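4-alpha-glucanotransferase (Aquifex aeolicus, PDB 1TZ7) is an amylomaltase, also known as a disproportionating enzyme or D-enzyme, built around an eight-stranded parallel beta barrel. Local coordinates at residues E168-D173 against P231-A236. Numbering follows the deposited sequence.
Sequences EWYEWD and PSYSSA
Tyr233 meets Trp169 and Tyr170 in an aromatic cluster that illustrates how two irregular loops can be joined by rings and a single directed hydrogen bond. One loop follows helix 149-165; the other follows strand 222-227 of the barrel and leads into helix 236-240. The indole NE1 of Trp169 donates to the backbone O of Tyr233 at 2.9 Å, a nearly straight bond (166°) that lies in both the ring plane and the carbonyl plane. Beyond it, CZ2 of Trp169 touches CE2 of Tyr233 at 3.7 Å, the two ring planes inclined at 56°. A first torsion of 178° swings the Tyr233 ring away from its own backbone N and puts CE1 over one face of the Tyr170 ring, 3.2 Å from its CD1. Glu168 CB lies over the opposite face, and both atoms are offset toward the rim. Ser234 OG comes to the edge of the same ring, 3.4 Å from CE1 of Tyr170, and equally near CG of Glu168. Elsewhere, Trp239 meets the Trp169 ring, and the Tyr233 hydroxyl is hydrogen-bonded to Leu251 O. The interface is therefore mainly apolar, the indole bond satisfying a buried N-H and probably restraining the ring's rotation.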
# COMPACT_ATOMS: atom_id res chain seq x y z
N GLU A 168 -2.10 13.76 20.36
CA GLU A 168 -2.82 13.62 19.09
C GLU A 168 -3.64 14.88 18.81
O GLU A 168 -3.80 15.73 19.68
CB GLU A 168 -3.74 12.39 19.14
CG GLU A 168 -3.43 11.33 18.09
CD GLU A 168 -2.02 10.78 18.22
OE1 GLU A 168 -1.24 10.89 17.24
OE2 GLU A 168 -1.69 10.23 19.29
N TRP A 169 -4.15 15.01 17.58
CA TRP A 169 -4.80 16.25 17.15
C TRP A 169 -6.11 16.49 17.89
O TRP A 169 -6.47 17.64 18.18
CB TRP A 169 -5.03 16.27 15.62
CG TRP A 169 -6.09 15.33 15.13
CD1 TRP A 169 -5.89 14.09 14.59
CD2 TRP A 169 -7.50 15.54 15.12
NE1 TRP A 169 -7.10 13.52 14.25
CE2 TRP A 169 -8.10 14.40 14.57
CE3 TRP A 169 -8.33 16.60 15.53
CZ2 TRP A 169 -9.49 14.27 14.41
CZ3 TRP A 169 -9.71 16.47 15.37
CH2 TRP A 169 -10.27 15.31 14.82
N TYR A 170 -6.83 15.41 18.20
CA TYR A 170 -8.12 15.52 18.89
C TYR A 170 -7.95 15.77 20.39
O TYR A 170 -8.92 15.95 21.11
CB TYR A 170 -8.97 14.25 18.67
CG TYR A 170 -8.25 12.95 18.98
CD1 TYR A 170 -7.54 12.27 17.99
CD2 TYR A 170 -8.28 12.40 20.26
CE1 TYR A 170 -6.89 11.08 18.26
CE2 TYR A 170 -7.62 11.21 20.55
CZ TYR A 170 -6.93 10.56 19.54
OH TYR A 170 -6.28 9.38 19.81
N GLU A 171 -6.69 15.79 20.86
CA GLU A 171 -6.38 16.11 22.26
C GLU A 171 -5.79 17.53 22.40
O GLU A 171 -5.59 18.01 23.52
CB GLU A 171 -5.40 15.07 22.83
CG GLU A 171 -5.80 13.62 22.55
CD GLU A 171 -4.99 12.63 23.37
OE1 GLU A 171 -3.79 12.45 23.07
OE2 GLU A 171 -5.56 12.02 24.30
N TRP A 172 -5.51 18.18 21.27
CA TRP A 172 -4.93 19.54 21.29
C TRP A 172 -5.93 20.55 21.83
O TRP A 172 -7.13 20.27 21.90
CB TRP A 172 -4.51 19.97 19.88
CG TRP A 172 -3.37 19.20 19.32
CD1 TRP A 172 -2.45 18.46 20.02
CD2 TRP A 172 -3.01 19.09 17.95
NE1 TRP A 172 -1.54 17.90 19.15
CE2 TRP A 172 -1.86 18.27 17.87
CE3 TRP A 172 -3.54 19.61 16.76
CZ2 TRP A 172 -1.24 17.96 16.66
CZ3 TRP A 172 -2.92 19.30 15.55
CH2 TRP A 172 -1.78 18.48 15.52
N ASP A 173 -5.43 21.72 22.20
CA ASP A 173 -6.29 22.85 22.55
C ASP A 173 -7.36 23.04 21.48
O ASP A 173 -7.12 22.80 20.29
CB ASP A 173 -5.46 24.14 22.69
CG ASP A 173 -4.83 24.28 24.07
OD1 ASP A 173 -4.87 23.31 24.85
OD2 ASP A 173 -4.28 25.34 24.46
N PRO A 231 -8.34 6.64 6.05
CA PRO A 231 -7.25 7.09 6.92
C PRO A 231 -7.48 6.60 8.33
O PRO A 231 -8.59 6.16 8.65
CB PRO A 231 -7.37 8.61 6.87
CG PRO A 231 -8.83 8.86 6.68
CD PRO A 231 -9.34 7.70 5.84
N SER A 232 -6.46 6.66 9.17
CA SER A 232 -6.65 6.45 10.60
C SER A 232 -7.30 7.69 11.22
O SER A 232 -7.19 8.79 10.68
CB SER A 232 -5.31 6.16 11.29
OG SER A 232 -4.44 7.27 11.21
N TYR A 233 -7.98 7.51 12.34
CA TYR A 233 -8.57 8.64 13.05
C TYR A 233 -7.49 9.62 13.46
O TYR A 233 -7.69 10.83 13.43
CB TYR A 233 -9.33 8.16 14.29
CG TYR A 233 -9.93 9.28 15.10
CD1 TYR A 233 -9.58 9.48 16.42
CD2 TYR A 233 -10.85 10.15 14.53
CE1 TYR A 233 -10.12 10.51 17.17
CE2 TYR A 233 -11.40 11.19 15.26
CZ TYR A 233 -11.04 11.36 16.58
OH TYR A 233 -11.58 12.39 17.30
N SER A 234 -6.33 9.08 13.85
CA SER A 234 -5.18 9.89 14.21
C SER A 234 -4.35 10.22 12.98
O SER A 234 -3.24 9.68 12.79
CB SER A 234 -4.31 9.15 15.23
OG SER A 234 -5.05 8.86 16.41
N SER A 235 -4.88 11.10 12.14
CA SER A 235 -4.19 11.50 10.91
C SER A 235 -4.42 12.98 10.61
O SER A 235 -5.41 13.58 11.04
CB SER A 235 -4.65 10.64 9.72
OG SER A 235 -5.99 10.94 9.36
N ALA A 236 -3.49 13.57 9.86
CA ALA A 236 -3.65 14.93 9.36
C ALA A 236 -4.90 15.04 8.47
O ALA A 236 -5.47 16.11 8.35
CB ALA A 236 -2.42 15.34 8.58